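Local coordinates for VgrG protein (Vibrio cholerae, PDB 4E1D), which probably cross-links actin as a type VI secretion effector domain, using ATP to join glutamate and lysine side chains through an isopeptide bond, at residues M59-M64 against E90-P95; L195-W200 against W275-R280; I25-E30 against S361-T366. One frame throughout, in Å; residues are numbered along the deposited sequence.

Contact 1: residues M59-M64 against E90-P95; sequences MLTKDM and ELVSYP. With MN (manganese (II) ion), chain D; ADP (adenosine-5'-diphosphate), chain B.
E90 packs against D63 and T61 while its tip takes part in binding a manganese ion. Its OE1 lies 2.5 Å from the manganese, which ADP O3B and E28 also bind. CG stands anti to the backbone N (chi1 -172°), and the extended chain beyond it carries the carboxylate out to the metal. The carboxylate of D63 stacks on that of E90, the planes 15° apart. D63 OD2 and E90 OE2 are 3.8 Å from each other, so like charges lie close, with E90 reaching the metal and D63 set back. The nucleotide also rests on strand 90-93 and the residues after it. V92 CG1 touches the ADP ribose, S93 O accepts a 2.5 Å bond from ADP O2', and P95 CG lies against the adenine at C5. Behind this first shell the two strands pair antiparallel, in a region consistent with the glutamine synthetase-like fold of this family. M59 and V92 form one hydrogen-bonded pair, T61 and E90 the next, with L60 opposite L91 between them. E90 O is gripped twice, by T61 N at 3.2 Å and by T61 OG1 at 2.7 Å, from opposite faces of its carbonyl plane. Further out, M59 crosses Y94 in an oblique Met-aromatic contact, SD 5.1 Å from the ring centroid. Y94 OH bonds to P14 O. On the L60 and L91 side, L114 of helix 101-124 packs on both leucines.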
loop_
_atom_site.group_PDB
_atom_site.type_symbol
_atom_site.label_atom_id
_atom_site.label_comp_id
_atom_site.label_asym_id
_atom_site.label_seq_id
_atom_site.Cartn_x
_atom_site.Cartn_y
_atom_site.Cartn_z
ATOM N N MET A 59 -11.472 6.682 -1.586
ATOM C CA MET A 59 -11.064 7.648 -2.601
ATOM C C MET A 59 -11.294 7.061 -3.994
ATOM O O MET A 59 -11.173 5.856 -4.202
ATOM C CB MET A 59 -9.565 8.001 -2.458
ATOM C CG MET A 59 -9.178 8.651 -1.154
ATOM S SD MET A 59 -7.382 8.818 -1.072
ATOM C CE MET A 59 -7.188 9.725 0.407
ATOM N N LEU A 60 -11.595 7.930 -4.947
ATOM C CA LEU A 60 -11.755 7.573 -6.344
ATOM C C LEU A 60 -10.450 8.015 -6.971
ATOM O O LEU A 60 -10.144 9.213 -6.976
ATOM C CB LEU A 60 -12.951 8.327 -6.947
ATOM C CG LEU A 60 -14.299 7.615 -6.883
ATOM C CD1 LEU A 60 -14.974 7.795 -5.522
ATOM C CD2 LEU A 60 -15.204 8.134 -7.948
ATOM N N THR A 61 -9.622 7.047 -7.384
ATOM C CA THR A 61 -8.294 7.346 -7.925
ATOM C C THR A 61 -8.036 6.752 -9.303
ATOM O O THR A 61 -8.671 5.764 -9.676
ATOM C CB THR A 61 -7.177 6.841 -6.964
ATOM O OG1 THR A 61 -7.127 5.415 -6.979
ATOM C CG2 THR A 61 -7.325 7.344 -5.541
ATOM N N LYS A 62 -7.059 7.327 -10.029
ATOM C CA LYS A 62 -6.570 6.778 -11.294
ATOM C C LYS A 62 -5.429 5.833 -10.906
ATOM O O LYS A 62 -4.669 6.130 -9.980
ATOM C CB LYS A 62 -6.098 7.864 -12.284
ATOM C CG LYS A 62 -5.025 8.813 -11.770
ATOM C CD LYS A 62 -4.324 9.537 -12.882
ATOM C CE LYS A 62 -3.457 10.629 -12.315
ATOM N NZ LYS A 62 -2.688 11.347 -13.365
ATOM N N ASP A 63 -5.338 4.684 -11.568
ATOM C CA ASP A 63 -4.329 3.686 -11.235
ATOM C C ASP A 63 -3.343 3.401 -12.381
ATOM O O ASP A 63 -2.350 4.117 -12.510
ATOM C CB ASP A 63 -5.008 2.414 -10.674
ATOM C CG ASP A 63 -4.094 1.332 -10.116
ATOM O OD1 ASP A 63 -2.990 1.670 -9.643
ATOM O OD2 ASP A 63 -4.502 0.149 -10.128
ATOM N N MET A 64 -3.618 2.371 -13.203
ATOM C CA MET A 64 -2.759 1.928 -14.296
ATOM C C MET A 64 -3.025 2.707 -15.570
ATOM O O MET A 64 -4.157 2.707 -16.059
ATOM C CB MET A 64 -2.947 0.416 -14.531
ATOM C CG MET A 64 -1.735 -0.412 -14.200
ATOM S SD MET A 64 -1.277 -0.397 -12.447
ATOM C CE MET A 64 -1.689 -2.088 -11.987
ATOM N N GLU A 90 -9.200 2.858 -9.385
ATOM C CA GLU A 90 -8.934 2.092 -8.189
ATOM C C GLU A 90 -9.593 2.779 -7.015
ATOM O O GLU A 90 -9.360 3.964 -6.775
ATOM C CB GLU A 90 -7.434 1.918 -7.950
ATOM C CG GLU A 90 -7.121 0.962 -6.812
ATOM C CD GLU A 90 -5.658 0.912 -6.429
ATOM O OE1 GLU A 90 -5.069 1.990 -6.188
ATOM O OE2 GLU A 90 -5.104 -0.209 -6.354
ATOM N N LEU A 91 -10.421 2.036 -6.292
ATOM C CA LEU A 91 -11.095 2.542 -5.101
ATOM C C LEU A 91 -10.205 2.243 -3.888
ATOM O O LEU A 91 -9.905 1.082 -3.593
ATOM C CB LEU A 91 -12.508 1.939 -4.953
ATOM C CG LEU A 91 -13.451 2.008 -6.178
ATOM C CD1 LEU A 91 -14.819 1.453 -5.843
ATOM C CD2 LEU A 91 -13.564 3.426 -6.742
ATOM N N VAL A 92 -9.709 3.307 -3.251
ATOM C CA VAL A 92 -8.784 3.224 -2.123
ATOM C C VAL A 92 -9.500 3.651 -0.841
ATOM O O VAL A 92 -9.772 4.832 -0.652
ATOM C CB VAL A 92 -7.507 4.058 -2.414
ATOM C CG1 VAL A 92 -6.504 3.942 -1.283
ATOM C CG2 VAL A 92 -6.862 3.654 -3.735
ATOM N N SER A 93 -9.804 2.685 0.037
ATOM C CA SER A 93 -10.507 2.940 1.293
ATOM C C SER A 93 -9.730 3.813 2.259
ATOM O O SER A 93 -8.502 3.884 2.183
ATOM C CB SER A 93 -10.924 1.636 1.969
ATOM O OG SER A 93 -9.832 1.018 2.628
ATOM N N TYR A 94 -10.457 4.510 3.136
ATOM C CA TYR A 94 -9.858 5.284 4.214
ATOM C C TYR A 94 -9.671 4.251 5.322
ATOM O O TYR A 94 -10.586 3.441 5.524
ATOM C CB TYR A 94 -10.766 6.438 4.660
ATOM C CG TYR A 94 -10.654 7.643 3.755
ATOM C CD1 TYR A 94 -11.446 7.760 2.618
ATOM C CD2 TYR A 94 -9.735 8.653 4.017
ATOM C CE1 TYR A 94 -11.341 8.863 1.773
ATOM C CE2 TYR A 94 -9.625 9.765 3.183
ATOM C CZ TYR A 94 -10.428 9.864 2.059
ATOM O OH TYR A 94 -10.320 10.945 1.217
ATOM N N PRO A 95 -8.483 4.153 5.962
ATOM C CA PRO A 95 -8.291 3.100 6.967
ATOM C C PRO A 95 -9.276 3.161 8.116
ATOM O O PRO A 95 -9.785 4.233 8.457
ATOM C CB PRO A 95 -6.872 3.345 7.464
ATOM C CG PRO A 95 -6.598 4.775 7.157
ATOM C CD PRO A 95 -7.272 4.992 5.850
HETATM MN MN MN D . -2.875 2.091 -4.927
HETATM P PB ADP B . -0.028 3.009 -3.160
HETATM O O1B ADP B . 0.117 4.042 -4.193
HETATM O O2B ADP B . 1.343 2.667 -2.572
HETATM O O3B ADP B . -0.665 1.758 -3.747
HETATM P PA ADP B . -2.383 4.292 -1.880
HETATM O O1A ADP B . -2.247 5.715 -1.484
HETATM O O2A ADP B . -3.109 4.209 -3.252
HETATM O O3A ADP B . -0.944 3.592 -1.983
HETATM O "O5'" ADP B . -3.237 3.507 -0.788
HETATM C "C5'" ADP B . -2.610 3.233 0.474
HETATM C "C4'" ADP B . -3.390 2.175 1.208
HETATM O "O4'" ADP B . -3.010 2.163 2.601
HETATM C "C3'" ADP B . -4.912 2.309 1.182
HETATM O "O3'" ADP B . -5.554 1.061 0.943
HETATM C "C2'" ADP B . -5.224 2.936 2.543
HETATM O "O2'" ADP B . -6.514 2.622 3.048
HETATM C "C1'" ADP B . -4.163 2.281 3.408
HETATM N N9 ADP B . -3.814 3.016 4.627
HETATM C C8 ADP B . -3.463 4.333 4.730
HETATM N N7 ADP B . -3.233 4.724 5.964
HETATM C C5 ADP B . -3.443 3.576 6.719
HETATM C C6 ADP B . -3.399 3.326 8.104
HETATM N N6 ADP B . -3.167 4.265 9.011
HETATM N N1 ADP B . -3.684 2.069 8.525
HETATM C C2 ADP B . -4.000 1.139 7.611
HETATM N N3 ADP B . -4.089 1.260 6.283
HETATM C C4 ADP B . -3.798 2.511 5.893
#

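Contact 2: residues L195-W200 against W275-R280; sequences LESAPW and WEILPR. With ADP (adenosine-5'-diphosphate), chain B.
W200 points its indole at the backbone of W275-I277. At CB the chain turns with CG between the backbone N and the carbonyl carbon (chi1 53°), which swings the ring toward strand 277-279. The CE3-CZ3 edge of W275 comes up under one face of W200 at CG and CD2, with W275 CZ3 3.8 Å from W200 CD2. W200 CD1 meets W275 CE3 at 3.5 Å and also touches W275 O. This is a T-shaped stack on the five-membered ring, planes at 77°. A198 CB lies over the opposite face of the W200 indole. NE1 gives its hydrogen to I277 O at 2.7 Å, in the carbonyl plane; the N-H...O angle is 146°, so the bond is not straight. This bond ties the loop after helix 190-196 to the short strand that pairs with strand 344-352. After helix 269-275, E276 leaves helical geometry with positive phi and starts the turn into that strand. At the far end of the indole, CZ2 rests 3.8 Å from P279 CG, and CH2 also nears that proline. Beside the indole, I277 CD1 packs on A198 CB at 3.8 Å, while I277 CG2 meets L195 CD2. F350 and F352 of strand 344-352 touch both L195 and I277. Beyond the strand, R280 NH2 lies 3.1 Å from the β-phosphate atom O2B of ADP, and R280 NH1 bonds to H331 O.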
loop_
_atom_site.group_PDB
_atom_site.type_symbol
_atom_site.label_atom_id
_atom_site.label_comp_id
_atom_site.label_asym_id
_atom_site.label_seq_id
_atom_site.Cartn_x
_atom_site.Cartn_y
_atom_site.Cartn_z
ATOM N N LEU A 195 1.181 -11.341 10.049
ATOM C CA LEU A 195 2.303 -10.548 9.535
ATOM C C LEU A 195 3.653 -11.248 9.741
ATOM O O LEU A 195 4.530 -11.158 8.880
ATOM C CB LEU A 195 2.334 -9.147 10.172
ATOM C CG LEU A 195 1.190 -8.197 9.814
ATOM C CD1 LEU A 195 1.222 -6.977 10.678
ATOM C CD2 LEU A 195 1.216 -7.803 8.347
ATOM N N GLU A 196 3.813 -11.953 10.871
ATOM C CA GLU A 196 5.028 -12.701 11.208
ATOM C C GLU A 196 5.186 -13.943 10.336
ATOM O O GLU A 196 6.295 -14.464 10.237
ATOM C CB GLU A 196 5.054 -13.075 12.700
ATOM C CG GLU A 196 5.372 -11.916 13.636
ATOM C CD GLU A 196 4.932 -12.139 15.070
ATOM O OE1 GLU A 196 4.784 -13.316 15.469
ATOM O OE2 GLU A 196 4.709 -11.138 15.788
ATOM N N SER A 197 4.090 -14.405 9.691
ATOM C CA SER A 197 4.120 -15.553 8.788
ATOM C C SER A 197 4.752 -15.198 7.426
ATOM O O SER A 197 4.949 -16.092 6.595
ATOM C CB SER A 197 2.730 -16.155 8.618
ATOM O OG SER A 197 1.919 -15.406 7.726
ATOM N N ALA A 198 5.096 -13.900 7.211
ATOM C CA ALA A 198 5.745 -13.410 5.990
ATOM C C ALA A 198 6.997 -14.243 5.737
ATOM O O ALA A 198 7.745 -14.506 6.686
ATOM C CB ALA A 198 6.105 -11.936 6.125
ATOM N N PRO A 199 7.195 -14.751 4.498
ATOM C CA PRO A 199 8.342 -15.634 4.247
ATOM C C PRO A 199 9.712 -15.002 4.460
ATOM O O PRO A 199 10.674 -15.717 4.744
ATOM C CB PRO A 199 8.112 -16.110 2.816
ATOM C CG PRO A 199 6.647 -15.843 2.544
ATOM C CD PRO A 199 6.376 -14.590 3.280
ATOM N N TRP A 200 9.795 -13.671 4.364
ATOM C CA TRP A 200 11.031 -12.931 4.587
ATOM C C TRP A 200 11.334 -12.750 6.081
ATOM O O TRP A 200 12.490 -12.527 6.432
ATOM C CB TRP A 200 11.005 -11.578 3.859
ATOM C CG TRP A 200 9.811 -10.722 4.160
ATOM C CD1 TRP A 200 8.672 -10.627 3.421
ATOM C CD2 TRP A 200 9.644 -9.830 5.275
ATOM N NE1 TRP A 200 7.805 -9.729 3.998
ATOM C CE2 TRP A 200 8.376 -9.225 5.140
ATOM C CE3 TRP A 200 10.448 -9.479 6.374
ATOM C CZ2 TRP A 200 7.879 -8.309 6.079
ATOM C CZ3 TRP A 200 9.953 -8.580 7.307
ATOM C CH2 TRP A 200 8.684 -8.001 7.154
ATOM N N TRP A 275 7.928 -9.953 -2.172
ATOM C CA TRP A 275 7.847 -9.752 -0.721
ATOM C C TRP A 275 6.629 -10.478 -0.156
ATOM O O TRP A 275 6.673 -10.946 0.982
ATOM C CB TRP A 275 7.716 -8.258 -0.373
ATOM C CG TRP A 275 8.989 -7.477 -0.423
ATOM C CD1 TRP A 275 9.458 -6.759 -1.480
ATOM C CD2 TRP A 275 9.929 -7.283 0.644
ATOM N NE1 TRP A 275 10.630 -6.131 -1.145
ATOM C CE2 TRP A 275 10.955 -6.447 0.149
ATOM C CE3 TRP A 275 10.029 -7.762 1.963
ATOM C CZ2 TRP A 275 12.076 -6.092 0.919
ATOM C CZ3 TRP A 275 11.107 -7.359 2.744
ATOM C CH2 TRP A 275 12.116 -6.535 2.221
ATOM N N GLU A 276 5.521 -10.517 -0.941
ATOM C CA GLU A 276 4.198 -11.093 -0.616
ATOM C C GLU A 276 3.492 -10.188 0.383
ATOM O O GLU A 276 2.429 -9.649 0.067
ATOM C CB GLU A 276 4.269 -12.552 -0.123
ATOM C CG GLU A 276 4.759 -13.532 -1.173
ATOM C CD GLU A 276 4.930 -14.958 -0.689
ATOM O OE1 GLU A 276 5.793 -15.672 -1.251
ATOM O OE2 GLU A 276 4.195 -15.367 0.239
ATOM N N ILE A 277 4.095 -10.012 1.579
ATOM C CA ILE A 277 3.642 -9.080 2.602
ATOM C C ILE A 277 4.696 -7.959 2.513
ATOM O O ILE A 277 5.818 -8.107 3.010
ATOM C CB ILE A 277 3.506 -9.738 4.009
ATOM C CG1 ILE A 277 2.484 -10.901 3.973
ATOM C CG2 ILE A 277 3.135 -8.698 5.070
ATOM C CD1 ILE A 277 2.398 -11.788 5.229
ATOM N N LEU A 278 4.357 -6.892 1.770
ATOM C CA LEU A 278 5.251 -5.768 1.493
ATOM C C LEU A 278 5.335 -4.682 2.590
ATOM O O LEU A 278 4.350 -3.980 2.809
ATOM C CB LEU A 278 4.920 -5.166 0.102
ATOM C CG LEU A 278 5.680 -3.915 -0.332
ATOM C CD1 LEU A 278 7.107 -4.241 -0.735
ATOM C CD2 LEU A 278 4.951 -3.198 -1.456
ATOM N N PRO A 279 6.513 -4.483 3.247
ATOM C CA PRO A 279 6.628 -3.386 4.232
ATOM C C PRO A 279 6.377 -2.042 3.546
ATOM O O PRO A 279 6.921 -1.780 2.466
ATOM C CB PRO A 279 8.066 -3.517 4.757
ATOM C CG PRO A 279 8.468 -4.928 4.425
ATOM C CD PRO A 279 7.792 -5.207 3.115
ATOM N N ARG A 280 5.471 -1.239 4.132
ATOM C CA ARG A 280 5.045 0.055 3.595
ATOM C C ARG A 280 5.578 1.254 4.372
ATOM O O ARG A 280 5.353 2.390 3.972
ATOM C CB ARG A 280 3.507 0.105 3.478
ATOM C CG ARG A 280 2.914 -0.817 2.400
ATOM C CD ARG A 280 3.170 -0.351 0.967
ATOM N NE ARG A 280 2.538 0.941 0.675
ATOM C CZ ARG A 280 3.195 2.088 0.528
ATOM N NH1 ARG A 280 4.519 2.122 0.623
ATOM N NH2 ARG A 280 2.533 3.210 0.276
HETATM P PB ADP B . -0.028 3.009 -3.160
HETATM O O1B ADP B . 0.117 4.042 -4.193
HETATM O O2B ADP B . 1.343 2.667 -2.572
HETATM O O3B ADP B . -0.665 1.758 -3.747
HETATM P PA ADP B . -2.383 4.292 -1.880
HETATM O O1A ADP B . -2.247 5.715 -1.484
HETATM O O2A ADP B . -3.109 4.209 -3.252
HETATM O O3A ADP B . -0.944 3.592 -1.983
HETATM O "O5'" ADP B . -3.237 3.507 -0.788
HETATM C "C5'" ADP B . -2.610 3.233 0.474
HETATM C "C4'" ADP B . -3.390 2.175 1.208
HETATM O "O4'" ADP B . -3.010 2.163 2.601
HETATM C "C3'" ADP B . -4.912 2.309 1.182
HETATM O "O3'" ADP B . -5.554 1.061 0.943
HETATM C "C2'" ADP B . -5.224 2.936 2.543
HETATM O "O2'" ADP B . -6.514 2.622 3.048
HETATM C "C1'" ADP B . -4.163 2.281 3.408
HETATM N N9 ADP B . -3.814 3.016 4.627
HETATM C C8 ADP B . -3.463 4.333 4.730
HETATM N N7 ADP B . -3.233 4.724 5.964
HETATM C C5 ADP B . -3.443 3.576 6.719
HETATM C C6 ADP B . -3.399 3.326 8.104
HETATM N N6 ADP B . -3.167 4.265 9.011
HETATM N N1 ADP B . -3.684 2.069 8.525
HETATM C C2 ADP B . -4.000 1.139 7.611
HETATM N N3 ADP B . -4.089 1.260 6.283
HETATM C C4 ADP B . -3.798 2.511 5.893
#

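Contact 3: residues I25-E30 against S361-T366; sequences IGIENE and SYLPKT. With MN (manganese (II) ion), chain D; ADP (adenosine-5'-diphosphate), chain B.
I25 and Y362 make the aromatic part of the contact. I25 CD1 sits over one face of the Y362 ring, 3.8 Å from its centroid and 14° off the ring normal, a CH-pi contact. CG1 of I25 is anti to the backbone N (chi1 -169°), which turns it toward the ring, and the near-extended chi2 carries CD1 over the face. CG2 of I25 touches CE1 of Y362 at 3.7 Å. The phenol oxygen of Y362 bonds to M98 O.

Apolar packing follows. I27 CG2 meets L363 CD2 at 3.8 Å, the two side chains sliding past each other in opposite directions. The end of I27, CD1, reaches the P364 ring at CD, 3.7 Å away. N29 ND2 lies beside P364 CG, but its amide oxygen OD1 is bonded to Q173 NE2, the same group that holds P364 O. M111 of helix 101-124 touches I27, N29 and P364, joining helix, strand and C-terminal loop.

The polar and metal contacts involve segment 25-30 of strand 24-32 and the nucleotide. E28 OE2 binds the manganese at 2.2 Å and shares the ion with E90. I27 O accepts a weak bond from ADP O3', and G26 CA lies 3.2 Å from ADP O2'. E28 points away from the loop, while I25, I27 and N29 point toward it.

No hydrogen bond runs between the strand and the loop. Direct contact between them is largely apolar, with Q173 bridging N29 and P364. The strand divides its chemistry: apolar packing toward residues 362-364, metal and nucleotide on the other side.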
loop_
_atom_site.group_PDB
_atom_site.type_symbol
_atom_site.label_atom_id
_atom_site.label_comp_id
_atom_site.label_asym_id
_atom_site.label_seq_id
_atom_site.Cartn_x
_atom_site.Cartn_y
_atom_site.Cartn_z
ATOM N N ILE A 25 -6.726 -1.327 9.171
ATOM C CA ILE A 25 -6.834 -1.943 7.852
ATOM C C ILE A 25 -7.366 -0.981 6.775
ATOM O O ILE A 25 -8.322 -0.239 7.002
ATOM C CB ILE A 25 -7.570 -3.319 7.891
ATOM C CG1 ILE A 25 -7.434 -4.083 6.542
ATOM C CG2 ILE A 25 -9.033 -3.176 8.358
ATOM C CD1 ILE A 25 -7.438 -5.586 6.631
ATOM N N GLY A 26 -6.706 -1.015 5.622
ATOM C CA GLY A 26 -7.037 -0.257 4.427
ATOM C C GLY A 26 -7.086 -1.184 3.230
ATOM O O GLY A 26 -6.338 -2.165 3.186
ATOM N N ILE A 27 -7.992 -0.921 2.269
ATOM C CA ILE A 27 -8.135 -1.769 1.080
ATOM C C ILE A 27 -7.995 -0.995 -0.223
ATOM O O ILE A 27 -8.286 0.199 -0.270
ATOM C CB ILE A 27 -9.408 -2.682 1.105
ATOM C CG1 ILE A 27 -10.717 -1.857 1.082
ATOM C CG2 ILE A 27 -9.375 -3.688 2.278
ATOM C CD1 ILE A 27 -11.972 -2.588 0.652
ATOM N N GLU A 28 -7.548 -1.685 -1.276
ATOM C CA GLU A 28 -7.406 -1.142 -2.623
ATOM C C GLU A 28 -8.212 -2.036 -3.525
ATOM O O GLU A 28 -8.111 -3.257 -3.416
ATOM C CB GLU A 28 -5.943 -1.105 -3.065
ATOM C CG GLU A 28 -5.120 -0.061 -2.344
ATOM C CD GLU A 28 -3.635 -0.229 -2.572
ATOM O OE1 GLU A 28 -3.016 -1.058 -1.868
ATOM O OE2 GLU A 28 -3.098 0.437 -3.485
ATOM N N ASN A 29 -9.045 -1.438 -4.384
ATOM C CA ASN A 29 -9.940 -2.181 -5.256
ATOM C C ASN A 29 -9.949 -1.641 -6.679
ATOM O O ASN A 29 -10.653 -0.672 -6.959
ATOM C CB ASN A 29 -11.345 -2.181 -4.633
ATOM C CG ASN A 29 -12.330 -3.136 -5.247
ATOM O OD1 ASN A 29 -11.979 -4.208 -5.757
ATOM N ND2 ASN A 29 -13.602 -2.781 -5.151
ATOM N N GLU A 30 -9.168 -2.270 -7.572
ATOM C CA GLU A 30 -9.098 -1.871 -8.972
ATOM C C GLU A 30 -10.332 -2.410 -9.707
ATOM O O GLU A 30 -10.588 -3.617 -9.699
ATOM C CB GLU A 30 -7.785 -2.329 -9.622
ATOM C CG GLU A 30 -7.542 -1.708 -10.987
ATOM C CD GLU A 30 -6.401 -2.303 -11.791
ATOM O OE1 GLU A 30 -5.817 -1.572 -12.620
ATOM O OE2 GLU A 30 -6.091 -3.500 -11.599
ATOM N N SER A 361 -12.701 -11.305 4.076
ATOM C CA SER A 361 -13.917 -10.718 4.651
ATOM C C SER A 361 -13.902 -9.182 4.675
ATOM O O SER A 361 -14.960 -8.571 4.852
ATOM C CB SER A 361 -14.166 -11.268 6.053
ATOM O OG SER A 361 -13.159 -10.867 6.969
ATOM N N TYR A 362 -12.712 -8.562 4.510
ATOM C CA TYR A 362 -12.523 -7.107 4.481
ATOM C C TYR A 362 -12.718 -6.546 3.072
ATOM O O TYR A 362 -12.755 -5.329 2.902
ATOM C CB TYR A 362 -11.109 -6.759 4.960
ATOM C CG TYR A 362 -10.889 -7.010 6.432
ATOM C CD1 TYR A 362 -11.195 -6.037 7.378
ATOM C CD2 TYR A 362 -10.344 -8.209 6.881
ATOM C CE1 TYR A 362 -11.003 -6.265 8.738
ATOM C CE2 TYR A 362 -10.139 -8.446 8.239
ATOM C CZ TYR A 362 -10.464 -7.468 9.164
ATOM O OH TYR A 362 -10.266 -7.692 10.504
ATOM N N LEU A 363 -12.806 -7.431 2.066
ATOM C CA LEU A 363 -12.921 -7.055 0.663
ATOM C C LEU A 363 -14.333 -7.223 0.085
ATOM O O LEU A 363 -14.992 -8.233 0.363
ATOM C CB LEU A 363 -11.879 -7.818 -0.197
ATOM C CG LEU A 363 -10.435 -7.271 -0.274
ATOM C CD1 LEU A 363 -10.369 -5.873 -0.891
ATOM C CD2 LEU A 363 -9.725 -7.320 1.069
ATOM N N PRO A 364 -14.808 -6.245 -0.729
ATOM C CA PRO A 364 -16.139 -6.383 -1.339
ATOM C C PRO A 364 -16.124 -7.375 -2.499
ATOM O O PRO A 364 -15.128 -7.479 -3.220
ATOM C CB PRO A 364 -16.467 -4.963 -1.802
ATOM C CG PRO A 364 -15.151 -4.318 -2.029
ATOM C CD PRO A 364 -14.136 -5.002 -1.166
ATOM N N LYS A 365 -17.217 -8.127 -2.664
ATOM C CA LYS A 365 -17.320 -9.112 -3.739
ATOM C C LYS A 365 -18.543 -8.846 -4.595
ATOM O O LYS A 365 -19.647 -8.736 -4.052
ATOM C CB LYS A 365 -17.370 -10.557 -3.181
ATOM C CG LYS A 365 -16.219 -10.973 -2.262
ATOM C CD LYS A 365 -14.831 -10.852 -2.909
ATOM C CE LYS A 365 -13.779 -11.669 -2.202
ATOM N NZ LYS A 365 -13.595 -11.277 -0.774
ATOM N N THR A 366 -18.356 -8.758 -5.931
ATOM C CA THR A 366 -19.457 -8.568 -6.883
ATOM C C THR A 366 -20.398 -9.786 -6.800
ATOM O O THR A 366 -21.608 -9.612 -6.635
ATOM C CB THR A 366 -18.929 -8.318 -8.311
ATOM O OG1 THR A 366 -18.079 -7.175 -8.309
ATOM C CG2 THR A 366 -20.045 -8.097 -9.319
HETATM MN MN MN D . -2.875 2.091 -4.927
HETATM P PB ADP B . -0.028 3.009 -3.160
HETATM O O1B ADP B . 0.117 4.042 -4.193
HETATM O O2B ADP B . 1.343 2.667 -2.572
HETATM O O3B ADP B . -0.665 1.758 -3.747
HETATM P PA ADP B . -2.383 4.292 -1.880
HETATM O O1A ADP B . -2.247 5.715 -1.484
HETATM O O2A ADP B . -3.109 4.209 -3.252
HETATM O O3A ADP B . -0.944 3.592 -1.983
HETATM O "O5'" ADP B . -3.237 3.507 -0.788
HETATM C "C5'" ADP B . -2.610 3.233 0.474
HETATM C "C4'" ADP B . -3.390 2.175 1.208
HETATM O "O4'" ADP B . -3.010 2.163 2.601
HETATM C "C3'" ADP B . -4.912 2.309 1.182
HETATM O "O3'" ADP B . -5.554 1.061 0.943
HETATM C "C2'" ADP B . -5.224 2.936 2.543
HETATM O "O2'" ADP B . -6.514 2.622 3.048
HETATM C "C1'" ADP B . -4.163 2.281 3.408
HETATM N N9 ADP B . -3.814 3.016 4.627
HETATM C C8 ADP B . -3.463 4.333 4.730
HETATM N N7 ADP B . -3.233 4.724 5.964
HETATM C C5 ADP B . -3.443 3.576 6.719
HETATM C C6 ADP B . -3.399 3.326 8.104
HETATM N N6 ADP B . -3.167 4.265 9.011
HETATM N N1 ADP B . -3.684 2.069 8.525
HETATM C C2 ADP B . -4.000 1.139 7.611
HETATM N N3 ADP B . -4.089 1.260 6.283
HETATM C C4 ADP B . -3.798 2.511 5.893
#

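Along the chain, segment 25-30 comes first and segment 361-366 last. Contact 1 and then contact 2 fall between them. Contacts 1 and 3 are close, with centres 11 Å apart. They meet where strands 24-32 and 85-97 pair, L91 O and N29 N probably being bonded there. Contact 2 lies farther off, its centre 22 Å from that of contact 1 and 19 Å from that of contact 3. It reaches the shared strand network through strands 277-279 and 344-352. All three touch ADP. Contacts 1 and 3 approach its ribose and a manganese ion, while contact 2 reaches its β-phosphate. The nucleotide site is therefore assembled from distant parts of the sequence.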